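Local coordinates for protein leucyl-tRNA synthetase subunit alpha (Aquifex aeolicus, PDB 3O0A) that belongs to an enzyme joining leucine to its tRNA, and forms the CP1 hydrolytic domain, which probably clears wrongly charged tRNA, at residues V42-T54 and D187-I201. Residues are numbered along the deposited sequence; the frame is centred on the assembly and turned at random.
Sequences VFTTRPDTVFGAT and DGFDGLDSETAKRKI
With CG set between its backbone N and carbonyl carbon (chi1 55°), D48 lays its carboxylate alongside K198, whose extended chain brings CE 3.5 Å from D48 OD1. The lysine contributes methylenes here; its NZ turns to E195 OE1 at 2.9 Å. An acid suits this place because R46, bent at chi2 and chi3, grips both oxygens side-on, NE to OD1 (2.9 Å) and NH2 to OD2, and a short one because D48 CB lies 3.2 Å from S194 O. One water donates to D48 OD2 and E195 OE2 and accepts from S194 OG, which also accepts from G181 N. An alanine in place of D48 would probably leave the R46 guanidinium free to swing and the water without one acceptor. Away from the salt bridges the contact is largely apolar: branched I201 sets CG2 3.6 Å from V50 CG1 and covers one F189 face with CG1. The broad F51 ring reaches I201 CD1 and F189 along its rim, ring planes at 53°; polar D187 OD2 lies at its edge. Joining editing-domain parts 133 residues apart, 3-10 turn 47-52, after strand 37-44, packs on helix 194-207 and, through F51, on preceding residues 187-189; strand 138-141 touches V50, strand 182-183 I201.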
ATOM      1  N   VAL A  42       1.486   3.133   6.691  1.00 13.53           N
ATOM      2  CA  VAL A  42       0.908   1.796   6.698  1.00 14.20           C
ATOM      3  C   VAL A  42       1.459   1.029   7.893  1.00 14.98           C
ATOM      4  O   VAL A  42       2.610   1.192   8.257  1.00 14.47           O
ATOM      5  CB  VAL A  42       1.126   1.007   5.351  1.00 14.88           C
ATOM      6  CG1 VAL A  42       0.674   1.824   4.134  1.00 14.70           C
ATOM      7  CG2 VAL A  42       2.567   0.547   5.163  1.00 15.70           C
ATOM      8  N   PHE A  43       0.623   0.212   8.518  1.00 15.53           N
ATOM      9  CA  PHE A  43       1.141  -0.761   9.465  1.00 15.91           C
ATOM     10  C   PHE A  43       1.299  -2.129   8.807  1.00 15.85           C
ATOM     11  O   PHE A  43       0.421  -2.581   8.089  1.00 15.81           O
ATOM     12  CB  PHE A  43       0.269  -0.869  10.713  1.00 17.23           C
ATOM     13  CG  PHE A  43       0.704  -1.973  11.634  1.00 18.23           C
ATOM     14  CD1 PHE A  43       1.811  -1.811  12.466  1.00 20.67           C
ATOM     15  CD2 PHE A  43       0.040  -3.195  11.629  1.00 20.34           C
ATOM     16  CE1 PHE A  43       2.232  -2.853  13.299  1.00 21.33           C
ATOM     17  CE2 PHE A  43       0.454  -4.235  12.456  1.00 21.42           C
ATOM     18  CZ  PHE A  43       1.551  -4.060  13.285  1.00 21.33           C
ATOM     19  N   THR A  44       2.425  -2.786   9.056  1.00 16.53           N
ATOM     20  CA  THR A  44       2.643  -4.142   8.536  1.00 17.27           C
ATOM     21  C   THR A  44       3.340  -5.036   9.545  1.00 18.21           C
ATOM     22  O   THR A  44       4.235  -4.588  10.244  1.00 18.54           O
ATOM     23  CB  THR A  44       3.463  -4.144   7.199  1.00 17.25           C
ATOM     24  OG1 THR A  44       3.630  -5.494   6.740  1.00 18.29           O
ATOM     25  CG2 THR A  44       4.831  -3.486   7.364  1.00 17.20           C
ATOM     26  N   THR A  45       2.935  -6.304   9.609  1.00 18.61           N
ATOM     27  CA  THR A  45       3.672  -7.298  10.391  1.00 20.26           C
ATOM     28  C   THR A  45       4.713  -7.986   9.507  1.00 19.74           C
ATOM     29  O   THR A  45       5.403  -8.907   9.949  1.00 21.02           O
ATOM     30  CB  THR A  45       2.737  -8.359  11.018  1.00 21.23           C
ATOM     31  OG1 THR A  45       2.041  -9.061   9.979  1.00 22.35           O
ATOM     32  CG2 THR A  45       1.726  -7.686  11.940  1.00 22.27           C
ATOM     33  N   ARG A  46       4.811  -7.524   8.259  1.00 18.72           N
ATOM     34  CA  ARG A  46       5.739  -8.091   7.278  1.00 18.36           C
ATOM     35  C   ARG A  46       6.676  -7.046   6.647  1.00 17.17           C
ATOM     36  O   ARG A  46       6.731  -6.911   5.419  1.00 16.78           O
ATOM     37  CB  ARG A  46       4.971  -8.857   6.195  1.00 18.70           C
ATOM     38  CG  ARG A  46       4.275 -10.156   6.677  1.00 20.23           C
ATOM     39  CD  ARG A  46       5.235 -11.167   7.303  1.00 22.42           C
ATOM     40  NE  ARG A  46       6.329 -11.571   6.417  1.00 22.08           N
ATOM     41  CZ  ARG A  46       6.246 -12.510   5.474  1.00 24.03           C
ATOM     42  NH1 ARG A  46       5.106 -13.165   5.251  1.00 24.98           N
ATOM     43  NH2 ARG A  46       7.318 -12.800   4.743  1.00 24.04           N
ATOM     44  N   PRO A  47       7.443  -6.320   7.482  1.00 16.22           N
ATOM     45  CA  PRO A  47       8.324  -5.311   6.899  1.00 15.32           C
ATOM     46  C   PRO A  47       9.441  -5.935   6.047  1.00 15.37           C
ATOM     47  O   PRO A  47      10.026  -5.249   5.208  1.00 14.75           O
ATOM     48  CB  PRO A  47       8.874  -4.593   8.133  1.00 15.65           C
ATOM     49  CG  PRO A  47       8.860  -5.638   9.206  1.00 16.47           C
ATOM     50  CD  PRO A  47       7.587  -6.383   8.949  1.00 17.12           C
ATOM     51  N   ASP A  48       9.714  -7.229   6.257  1.00 16.08           N
ATOM     52  CA  ASP A  48      10.657  -7.983   5.430  1.00 16.79           C
ATOM     53  C   ASP A  48      10.250  -8.048   3.952  1.00 16.83           C
ATOM     54  O   ASP A  48      11.084  -8.338   3.098  1.00 17.57           O
ATOM     55  CB  ASP A  48      10.885  -9.408   5.986  1.00 18.01           C
ATOM     56  CG  ASP A  48       9.585 -10.207   6.160  1.00 19.00           C
ATOM     57  OD1 ASP A  48       8.522  -9.633   6.489  1.00 17.65           O
ATOM     58  OD2 ASP A  48       9.636 -11.437   5.994  1.00 21.74           O
ATOM     59  N   THR A  49       8.979  -7.752   3.666  1.00 16.23           N
ATOM     60  CA  THR A  49       8.428  -7.826   2.307  1.00 16.20           C
ATOM     61  C   THR A  49       8.254  -6.455   1.630  1.00 14.43           C
ATOM     62  O   THR A  49       7.677  -6.366   0.533  1.00 14.86           O
ATOM     63  CB  THR A  49       7.071  -8.576   2.279  1.00 16.49           C
ATOM     64  OG1 THR A  49       6.058  -7.807   2.943  1.00 17.23           O
ATOM     65  CG2 THR A  49       7.201  -9.962   2.939  1.00 19.44           C
ATOM     66  N   VAL A  50       8.757  -5.396   2.266  1.00 13.71           N
ATOM     67  CA  VAL A  50       8.473  -4.028   1.801  1.00 12.50           C
ATOM     68  C   VAL A  50       8.939  -3.788   0.350  1.00 13.01           C
ATOM     69  O   VAL A  50       8.304  -3.045  -0.404  1.00 12.39           O
ATOM     70  CB  VAL A  50       9.043  -2.953   2.773  1.00 12.39           C
ATOM     71  CG1 VAL A  50      10.568  -2.965   2.765  1.00 12.54           C
ATOM     72  CG2 VAL A  50       8.485  -1.526   2.421  1.00 12.48           C
ATOM     73  N   PHE A  51      10.039  -4.430  -0.050  1.00 13.77           N
ATOM     74  CA  PHE A  51      10.521  -4.247  -1.420  1.00 14.44           C
ATOM     75  C   PHE A  51       9.568  -4.877  -2.434  1.00 15.49           C
ATOM     76  O   PHE A  51       9.645  -4.584  -3.628  1.00 16.55           O
ATOM     77  CB  PHE A  51      11.937  -4.802  -1.593  1.00 14.83           C
ATOM     78  CG  PHE A  51      13.003  -3.963  -0.933  1.00 14.62           C
ATOM     79  CD1 PHE A  51      13.267  -4.094   0.428  1.00 13.65           C
ATOM     80  CD2 PHE A  51      13.757  -3.051  -1.684  1.00 14.94           C
ATOM     81  CE1 PHE A  51      14.265  -3.319   1.054  1.00 13.97           C
ATOM     82  CE2 PHE A  51      14.766  -2.276  -1.079  1.00 14.63           C
ATOM     83  CZ  PHE A  51      15.018  -2.405   0.300  1.00 13.80           C
ATOM     84  N   GLY A  52       8.670  -5.731  -1.948  1.00 15.47           N
ATOM     85  CA  GLY A  52       7.727  -6.447  -2.808  1.00 15.98           C
ATOM     86  C   GLY A  52       6.377  -5.775  -2.914  1.00 15.34           C
ATOM     87  O   GLY A  52       5.467  -6.310  -3.545  1.00 16.42           O
ATOM     88  N   ALA A  53       6.247  -4.592  -2.312  1.00 14.54           N
ATOM     89  CA  ALA A  53       4.992  -3.846  -2.396  1.00 14.29           C
ATOM     90  C   ALA A  53       4.797  -3.344  -3.819  1.00 14.86           C
ATOM     91  O   ALA A  53       5.634  -2.614  -4.349  1.00 15.87           O
ATOM     92  CB  ALA A  53       4.958  -2.687  -1.374  1.00 13.66           C
ATOM     93  N   THR A  54       3.711  -3.779  -4.450  1.00 14.92           N
ATOM     94  CA  THR A  54       3.431  -3.367  -5.834  1.00 15.67           C
ATOM     95  C   THR A  54       2.199  -2.473  -5.950  1.00 14.58           C
ATOM     96  O   THR A  54       1.866  -1.995  -7.051  1.00 14.38           O
ATOM     97  CB  THR A  54       3.293  -4.581  -6.770  1.00 16.13           C
ATOM     98  OG1 THR A  54       2.192  -5.390  -6.350  1.00 17.70           O
ATOM     99  CG2 THR A  54       4.569  -5.418  -6.757  1.00 18.03           C
ATOM    100  N   ASP A 187      17.476  -5.086  -2.888  1.00 20.81           N
ATOM    101  CA  ASP A 187      18.688  -4.268  -2.888  1.00 21.46           C
ATOM    102  C   ASP A 187      19.705  -4.737  -1.830  1.00 21.37           C
ATOM    103  O   ASP A 187      20.126  -5.898  -1.845  1.00 21.61           O
ATOM    104  CB  ASP A 187      18.319  -2.781  -2.696  1.00 20.93           C
ATOM    105  CG  ASP A 187      17.451  -2.238  -3.826  1.00 23.22           C
ATOM    106  OD1 ASP A 187      17.435  -2.832  -4.927  1.00 25.54           O
ATOM    107  OD2 ASP A 187      16.779  -1.204  -3.609  1.00 25.73           O
ATOM    108  N   GLY A 188      20.069  -3.845  -0.903  1.00 20.64           N
ATOM    109  CA  GLY A 188      21.096  -4.133   0.108  1.00 21.01           C
ATOM    110  C   GLY A 188      20.778  -5.220   1.128  1.00 21.07           C
ATOM    111  O   GLY A 188      21.661  -5.659   1.878  1.00 22.34           O
ATOM    112  N   PHE A 189      19.520  -5.655   1.157  1.00 20.07           N
ATOM    113  CA  PHE A 189      19.073  -6.695   2.083  1.00 19.78           C
ATOM    114  C   PHE A 189      18.979  -8.076   1.435  1.00 20.69           C
ATOM    115  O   PHE A 189      18.591  -9.035   2.095  1.00 21.01           O
ATOM    116  CB  PHE A 189      17.724  -6.310   2.700  1.00 18.81           C
ATOM    117  CG  PHE A 189      17.745  -4.977   3.397  1.00 18.91           C
ATOM    118  CD1 PHE A 189      18.160  -4.879   4.722  1.00 20.62           C
ATOM    119  CD2 PHE A 189      17.370  -3.820   2.721  1.00 19.79           C
ATOM    120  CE1 PHE A 189      18.180  -3.636   5.370  1.00 20.10           C
ATOM    121  CE2 PHE A 189      17.404  -2.578   3.352  1.00 18.47           C
ATOM    122  CZ  PHE A 189      17.802  -2.495   4.681  1.00 18.04           C
ATOM    123  N   ASP A 190      19.331  -8.162   0.153  1.00 20.79           N
ATOM    124  CA  ASP A 190      19.364  -9.439  -0.575  1.00 22.34           C
ATOM    125  C   ASP A 190      20.191 -10.498   0.153  1.00 23.38           C
ATOM    126  O   ASP A 190      21.323 -10.235   0.590  1.00 23.01           O
ATOM    127  CB  ASP A 190      19.943  -9.241  -1.979  1.00 23.07           C
ATOM    128  CG  ASP A 190      18.923  -8.737  -2.970  1.00 23.87           C
ATOM    129  OD1 ASP A 190      17.729  -8.649  -2.611  1.00 23.99           O
ATOM    130  OD2 ASP A 190      19.318  -8.427  -4.119  1.00 25.44           O
ATOM    131  N   GLY A 191      19.621 -11.696   0.271  1.00 24.15           N
ATOM    132  CA  GLY A 191      20.290 -12.815   0.916  1.00 25.63           C
ATOM    133  C   GLY A 191      20.005 -13.004   2.396  1.00 25.68           C
ATOM    134  O   GLY A 191      20.292 -14.073   2.950  1.00 26.21           O
ATOM    135  N   LEU A 192      19.446 -11.981   3.043  1.00 24.58           N
ATOM    136  CA  LEU A 192      19.082 -12.085   4.460  1.00 24.74           C
ATOM    137  C   LEU A 192      17.914 -13.038   4.647  1.00 25.76           C
ATOM    138  O   LEU A 192      16.995 -13.073   3.819  1.00 25.03           O
ATOM    139  CB  LEU A 192      18.678 -10.720   5.033  1.00 23.64           C
ATOM    140  CG  LEU A 192      19.680  -9.569   5.139  1.00 22.63           C
ATOM    141  CD1 LEU A 192      19.012  -8.414   5.878  1.00 20.40           C
ATOM    142  CD2 LEU A 192      20.974 -10.017   5.835  1.00 22.86           C
ATOM    143  N   ASP A 193      17.954 -13.796   5.742  1.00 27.07           N
ATOM    144  CA  ASP A 193      16.799 -14.561   6.194  1.00 28.10           C
ATOM    145  C   ASP A 193      15.705 -13.576   6.536  1.00 26.65           C
ATOM    146  O   ASP A 193      15.967 -12.505   7.102  1.00 25.88           O
ATOM    147  CB  ASP A 193      17.137 -15.421   7.416  1.00 29.52           C
ATOM    148  CG  ASP A 193      18.290 -16.379   7.162  1.00 33.87           C
ATOM    149  OD1 ASP A 193      18.428 -16.892   6.024  1.00 37.68           O
ATOM    150  OD2 ASP A 193      19.064 -16.631   8.112  1.00 36.89           O
ATOM    151  N   SER A 194      14.476 -13.928   6.182  1.00 26.28           N
ATOM    152  CA  SER A 194      13.383 -12.963   6.230  1.00 24.69           C
ATOM    153  C   SER A 194      13.074 -12.479   7.646  1.00 24.47           C
ATOM    154  O   SER A 194      12.731 -11.311   7.833  1.00 23.00           O
ATOM    155  CB  SER A 194      12.137 -13.498   5.511  1.00 25.07           C
ATOM    156  OG  SER A 194      11.774 -14.802   5.949  1.00 26.28           O
ATOM    157  N   GLU A 195      13.233 -13.343   8.651  1.00 25.16           N
ATOM    158  CA  GLU A 195      13.011 -12.907  10.039  1.00 25.76           C
ATOM    159  C   GLU A 195      14.016 -11.832  10.469  1.00 24.31           C
ATOM    160  O   GLU A 195      13.627 -10.806  11.036  1.00 23.98           O
ATOM    161  CB  GLU A 195      12.978 -14.083  11.029  1.00 26.87           C
ATOM    162  CG  GLU A 195      11.803 -15.046  10.842  1.00 31.79           C
ATOM    163  CD  GLU A 195      10.442 -14.351  10.850  1.00 35.12           C
ATOM    164  OE1 GLU A 195      10.121 -13.652  11.839  1.00 37.14           O
ATOM    165  OE2 GLU A 195       9.693 -14.507   9.860  1.00 36.95           O
ATOM    166  N   THR A 196      15.293 -12.053  10.160  1.00 24.14           N
ATOM    167  CA  THR A 196      16.341 -11.054  10.403  1.00 22.81           C
ATOM    168  C   THR A 196      16.057  -9.753   9.646  1.00 21.43           C
ATOM    169  O   THR A 196      16.249  -8.649  10.178  1.00 20.50           O
ATOM    170  CB  THR A 196      17.725 -11.596  10.010  1.00 24.06           C
ATOM    171  OG1 THR A 196      18.000 -12.788  10.759  1.00 23.83           O
ATOM    172  CG2 THR A 196      18.820 -10.558  10.294  1.00 23.17           C
ATOM    173  N   ALA A 197      15.589  -9.896   8.408  1.00 20.30           N
ATOM    174  CA  ALA A 197      15.279  -8.752   7.551  1.00 19.56           C
ATOM    175  C   ALA A 197      14.170  -7.874   8.125  1.00 18.86           C
ATOM    176  O   ALA A 197      14.165  -6.668   7.898  1.00 17.60           O
ATOM    177  CB  ALA A 197      14.898  -9.221   6.154  1.00 19.82           C
ATOM    178  N   LYS A 198      13.226  -8.465   8.858  1.00 19.45           N
ATOM    179  CA  LYS A 198      12.189  -7.655   9.510  1.00 18.97           C
ATOM    180  C   LYS A 198      12.829  -6.567  10.367  1.00 18.57           C
ATOM    181  O   LYS A 198      12.495  -5.393  10.235  1.00 18.23           O
ATOM    182  CB  LYS A 198      11.251  -8.520  10.360  1.00 19.75           C
ATOM    183  CG  LYS A 198      10.263  -9.327   9.557  1.00 20.89           C
ATOM    184  CD  LYS A 198       9.432 -10.223  10.467  1.00 24.41           C
ATOM    185  CE  LYS A 198       8.576 -11.191   9.653  1.00 25.25           C
ATOM    186  NZ  LYS A 198       7.934 -12.187  10.564  1.00 28.03           N
ATOM    187  N   ARG A 199      13.765  -6.962  11.227  1.00 18.90           N
ATOM    188  CA  ARG A 199      14.466  -6.024  12.096  1.00 18.44           C
ATOM    189  C   ARG A 199      15.355  -5.049  11.329  1.00 17.28           C
ATOM    190  O   ARG A 199      15.332  -3.843  11.587  1.00 16.77           O
ATOM    191  CB  ARG A 199      15.306  -6.798  13.113  1.00 19.74           C
ATOM    192  CG  ARG A 199      16.125  -5.946  14.055  1.00 23.25           C
ATOM    193  CD  ARG A 199      16.531  -6.746  15.295  1.00 27.61           C
ATOM    194  NE  ARG A 199      17.637  -7.676  15.068  1.00 31.60           N
ATOM    195  CZ  ARG A 199      17.518  -8.967  14.754  1.00 33.57           C
ATOM    196  NH1 ARG A 199      16.326  -9.532  14.583  1.00 35.43           N
ATOM    197  NH2 ARG A 199      18.611  -9.699  14.597  1.00 35.88           N
ATOM    198  N   LYS A 200      16.164  -5.585  10.421  1.00 17.02           N
ATOM    199  CA  LYS A 200      17.164  -4.769   9.723  1.00 16.36           C
ATOM    200  C   LYS A 200      16.478  -3.716   8.859  1.00 14.77           C
ATOM    201  O   LYS A 200      16.891  -2.551   8.853  1.00 14.44           O
ATOM    202  CB  LYS A 200      18.115  -5.634   8.878  1.00 16.47           C
ATOM    203  CG  LYS A 200      18.980  -6.626   9.664  1.00 18.10           C
ATOM    204  CD  LYS A 200      19.897  -5.929  10.644  1.00 17.85           C
ATOM    205  CE  LYS A 200      20.749  -6.960  11.384  1.00 19.92           C
ATOM    206  NZ  LYS A 200      21.740  -6.278  12.216  1.00 20.40           N
ATOM    207  N   ILE A 201      15.427  -4.113   8.144  1.00 14.64           N
ATOM    208  CA  ILE A 201      14.669  -3.171   7.308  1.00 13.96           C
ATOM    209  C   ILE A 201      13.947  -2.120   8.157  1.00 14.50           C
ATOM    210  O   ILE A 201      13.972  -0.920   7.842  1.00 13.91           O
ATOM    211  CB  ILE A 201      13.695  -3.895   6.337  1.00 13.84           C
ATOM    212  CG1 ILE A 201      14.520  -4.610   5.255  1.00 14.76           C
ATOM    213  CG2 ILE A 201      12.664  -2.895   5.746  1.00 13.11           C
ATOM    214  CD1 ILE A 201      13.760  -5.612   4.405  1.00 14.73           C
TER
HETATM  215  O   HOH W   1       9.449 -14.079   7.146  1.00 31.81           O